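Local coordinates for triacylglycerol lipase (Clostridium botulinum, PDB 5AH1), which hydrolyses ester bonds as a zinc-containing lipase of the alpha/beta-hydrolase family and is implicated in the breakdown of synthetic polyesters, at residues A[269-274]-A[289-294]. Numbering follows the deposited sequence.
Sequences LKLDQW and ERVLDS
No ring, amide or carboxylate lends a face or an edge to the meeting of Leu-269 and Leu-271 with Val-291; the contact is entirely aliphatic, made mainly by methyl groups. Leu-269 CD1 sits over the isopropyl group of the valine, 3.8 Å from Val-291 CG1 and 4.1 Å from Val-291 CG2, thus touching both branches of the fork. Leu-271 meets one branch only, its CD1 coming to 3.8 Å from Val-291 CG1. With CG1 anti to the backbone N (chi1 172°), that methyl is directed at the two leucines and shared by them, Leu-269 CD1 and Leu-271 CD1 standing 4.8 Å apart. Val-291 is apolar and compact, and its fork at CB offers two methyls on the side of the last turn of helix 284-292 that faces the loop. The longer leucines span the gap from a backbone that stays well back: the CA atoms of Leu-269 and Val-291 are 8.8 Å apart. Phe-250 of helix 242-257 also packs on Leu-269, so the loop residue joins two helices. Gln-273 NE2 hydrogen-bonds OD2 of the zinc ligand Asp-130, which puts Gln-273 in the metal's second shell, a few residues along from the leucines. With no hydrogen bond or charge pair between the segments, their buried contact rests on dispersion and the exclusion of water, which favour close fit but impose little directionality.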
ATOM      1  N   LEU A 269      15.356  -4.271   4.338  1.00  9.87           N
ATOM      2  CA  LEU A 269      14.322  -4.953   3.543  1.00 10.27           C
ATOM      3  C   LEU A 269      13.491  -5.940   4.362  1.00  9.41           C
ATOM      4  O   LEU A 269      12.473  -6.432   3.885  1.00  9.59           O
ATOM      5  CB  LEU A 269      14.925  -5.660   2.339  1.00 11.55           C
ATOM      6  CG  LEU A 269      15.674  -4.741   1.379  1.00 14.22           C
ATOM      7  CD1 LEU A 269      16.399  -5.559   0.325  1.00 16.42           C
ATOM      8  CD2 LEU A 269      14.738  -3.727   0.735  1.00 15.72           C
ATOM      9  N   LYS A 270      13.911  -6.210   5.595  1.00  8.90           N
ATOM     10  CA  LYS A 270      13.089  -6.932   6.571  1.00  8.68           C
ATOM     11  C   LYS A 270      12.677  -8.328   6.105  1.00  8.78           C
ATOM     12  O   LYS A 270      11.584  -8.798   6.417  1.00 10.66           O
ATOM     13  CB  LYS A 270      11.863  -6.090   6.963  1.00  9.29           C
ATOM     14  CG  LYS A 270      12.223  -4.642   7.280  1.00 10.03           C
ATOM     15  CD  LYS A 270      11.072  -3.804   7.862  1.00 10.53           C
ATOM     16  CE  LYS A 270      11.533  -2.387   8.149  1.00 10.39           C
ATOM     17  NZ  LYS A 270      11.874  -1.621   6.938  1.00 10.09           N
ATOM     18  N   LEU A 271      13.596  -9.022   5.434  1.00  8.60           N
ATOM     19  CA  LEU A 271      13.359 -10.383   4.955  1.00  9.15           C
ATOM     20  C   LEU A 271      13.921 -11.431   5.930  1.00  8.44           C
ATOM     21  O   LEU A 271      14.356 -12.500   5.514  1.00  8.52           O
ATOM     22  CB  LEU A 271      13.938 -10.540   3.539  1.00  9.50           C
ATOM     23  CG  LEU A 271      13.152  -9.734   2.492  1.00 10.64           C
ATOM     24  CD1 LEU A 271      13.951  -9.597   1.216  1.00 11.81           C
ATOM     25  CD2 LEU A 271      11.784 -10.340   2.208  1.00 11.24           C
ATOM     26  N   ASP A 272      13.871 -11.112   7.216  1.00  9.60           N
ATOM     27  CA  ASP A 272      14.336 -11.987   8.286  1.00 10.56           C
ATOM     28  C   ASP A 272      13.775 -13.404   8.162  1.00 10.22           C
ATOM     29  O   ASP A 272      14.482 -14.384   8.410  1.00 10.91           O
ATOM     30  CB  ASP A 272      13.916 -11.445   9.660  1.00 12.95           C
ATOM     31  CG  ASP A 272      14.386 -10.030   9.931  1.00 13.97           C
ATOM     32  OD1 ASP A 272      14.384  -9.184   9.016  1.00 14.02           O
ATOM     33  OD2 ASP A 272      14.732  -9.765  11.100  1.00 15.41           O
ATOM     34  N   GLN A 273      12.499 -13.509   7.800  1.00  9.49           N
ATOM     35  CA  GLN A 273      11.812 -14.795   7.834  1.00  9.92           C
ATOM     36  C   GLN A 273      12.350 -15.758   6.789  1.00  9.09           C
ATOM     37  O   GLN A 273      12.216 -16.959   6.940  1.00  9.68           O
ATOM     38  CB  GLN A 273      10.285 -14.631   7.724  1.00 10.94           C
ATOM     39  CG  GLN A 273       9.728 -14.326   6.333  1.00 11.56           C
ATOM     40  CD  GLN A 273       9.811 -12.866   5.962  1.00 13.06           C
ATOM     41  OE1 GLN A 273      10.791 -12.176   6.253  1.00 15.63           O
ATOM     42  NE2 GLN A 273       8.768 -12.378   5.309  1.00 12.17           N
ATOM     43  N   TRP A 274      12.942 -15.188   5.739  1.00  8.84           N
ATOM     44  CA  TRP A 274      13.541 -15.935   4.645  1.00  9.23           C
ATOM     45  C   TRP A 274      15.031 -16.193   4.828  1.00  9.79           C
ATOM     46  O   TRP A 274      15.668 -16.712   3.928  1.00 11.15           O
ATOM     47  CB  TRP A 274      13.330 -15.184   3.326  1.00  8.96           C
ATOM     48  CG  TRP A 274      11.890 -15.091   2.896  1.00  9.49           C
ATOM     49  CD1 TRP A 274      11.088 -13.985   2.924  1.00  9.18           C
ATOM     50  CD2 TRP A 274      11.086 -16.152   2.376  1.00  8.72           C
ATOM     51  NE1 TRP A 274       9.835 -14.285   2.452  1.00  9.10           N
ATOM     52  CE2 TRP A 274       9.813 -15.609   2.088  1.00  8.63           C
ATOM     53  CE3 TRP A 274      11.323 -17.504   2.100  1.00  9.53           C
ATOM     54  CZ2 TRP A 274       8.783 -16.372   1.570  1.00  8.97           C
ATOM     55  CZ3 TRP A 274      10.302 -18.256   1.576  1.00  9.54           C
ATOM     56  CH2 TRP A 274       9.042 -17.685   1.302  1.00  9.30           C
ATOM     57  N   GLU A 289      22.704  -6.600  -3.414  1.00 14.50           N
ATOM     58  CA  GLU A 289      23.003  -7.495  -4.523  1.00 16.30           C
ATOM     59  C   GLU A 289      22.592  -8.927  -4.178  1.00 14.71           C
ATOM     60  O   GLU A 289      22.044  -9.654  -5.015  1.00 14.17           O
ATOM     61  CB  GLU A 289      24.494  -7.421  -4.865  1.00 20.48           C
ATOM     62  CG  GLU A 289      24.886  -8.193  -6.111  1.00 26.08           C
ATOM     63  CD  GLU A 289      26.227  -7.757  -6.668  1.00 31.10           C
ATOM     64  OE1 GLU A 289      27.003  -7.103  -5.935  1.00 33.24           O
ATOM     65  OE2 GLU A 289      26.503  -8.067  -7.850  1.00 33.44           O
ATOM     66  N   ARG A 290      22.869  -9.335  -2.945  1.00 14.27           N
ATOM     67  CA  ARG A 290      22.538 -10.680  -2.507  1.00 14.24           C
ATOM     68  C   ARG A 290      21.021 -10.907  -2.499  1.00 13.35           C
ATOM     69  O   ARG A 290      20.544 -11.942  -2.974  1.00 14.34           O
ATOM     70  CB  ARG A 290      23.163 -10.949  -1.138  1.00 15.06           C
ATOM     71  CG  ARG A 290      23.065 -12.381  -0.685  1.00 15.94           C
ATOM     72  CD  ARG A 290      23.971 -12.637   0.507  1.00 15.48           C
ATOM     73  NE  ARG A 290      23.732 -11.722   1.615  1.00 15.07           N
ATOM     74  CZ  ARG A 290      22.803 -11.894   2.558  1.00 15.07           C
ATOM     75  NH1 ARG A 290      21.994 -12.949   2.544  1.00 15.13           N
ATOM     76  NH2 ARG A 290      22.684 -10.997   3.529  1.00 15.01           N
ATOM     77  N   VAL A 291      20.262  -9.932  -2.007  1.00 12.91           N
ATOM     78  CA  VAL A 291      18.810 -10.032  -2.035  1.00 12.49           C
ATOM     79  C   VAL A 291      18.285 -10.050  -3.478  1.00 11.80           C
ATOM     80  O   VAL A 291      17.431 -10.868  -3.819  1.00 11.98           O
ATOM     81  CB  VAL A 291      18.161  -8.905  -1.215  1.00 12.86           C
ATOM     82  CG1 VAL A 291      16.660  -8.897  -1.391  1.00 13.68           C
ATOM     83  CG2 VAL A 291      18.509  -9.075   0.259  1.00 13.90           C
ATOM     84  N   LEU A 292      18.800  -9.169  -4.334  1.00 11.34           N
ATOM     85  CA  LEU A 292      18.383  -9.171  -5.740  1.00 12.81           C
ATOM     86  C   LEU A 292      18.636 -10.487  -6.452  1.00 12.87           C
ATOM     87  O   LEU A 292      17.846 -10.892  -7.311  1.00 13.40           O
ATOM     88  CB  LEU A 292      19.073  -8.049  -6.509  1.00 14.60           C
ATOM     89  CG  LEU A 292      18.495  -6.669  -6.233  1.00 16.03           C
ATOM     90  CD1 LEU A 292      19.378  -5.617  -6.866  1.00 17.43           C
ATOM     91  CD2 LEU A 292      17.057  -6.553  -6.769  1.00 17.89           C
ATOM     92  N   ASP A 293      19.729 -11.150  -6.091  1.00 13.37           N
ATOM     93  CA  ASP A 293      20.126 -12.402  -6.728  1.00 14.96           C
ATOM     94  C   ASP A 293      19.482 -13.626  -6.088  1.00 14.88           C
ATOM     95  O   ASP A 293      19.714 -14.754  -6.529  1.00 16.97           O
ATOM     96  CB  ASP A 293      21.646 -12.570  -6.663  1.00 17.52           C
ATOM     97  CG  ASP A 293      22.380 -11.649  -7.610  1.00 20.69           C
ATOM     98  OD1 ASP A 293      21.728 -10.932  -8.400  1.00 22.43           O
ATOM     99  OD2 ASP A 293      23.625 -11.651  -7.571  1.00 21.58           O
ATOM    100  N   SER A 294      18.668 -13.413  -5.060  1.00 13.99           N
ATOM    101  CA  SER A 294      18.009 -14.521  -4.366  1.00 14.25           C
ATOM    102  C   SER A 294      17.045 -15.275  -5.264  1.00 14.08           C
ATOM    103  O   SER A 294      16.398 -14.685  -6.133  1.00 14.73           O
ATOM    104  CB  SER A 294      17.231 -13.983  -3.163  1.00 14.55           C
ATOM    105  OG  SER A 294      16.484 -15.014  -2.518  1.00 14.96           O
TER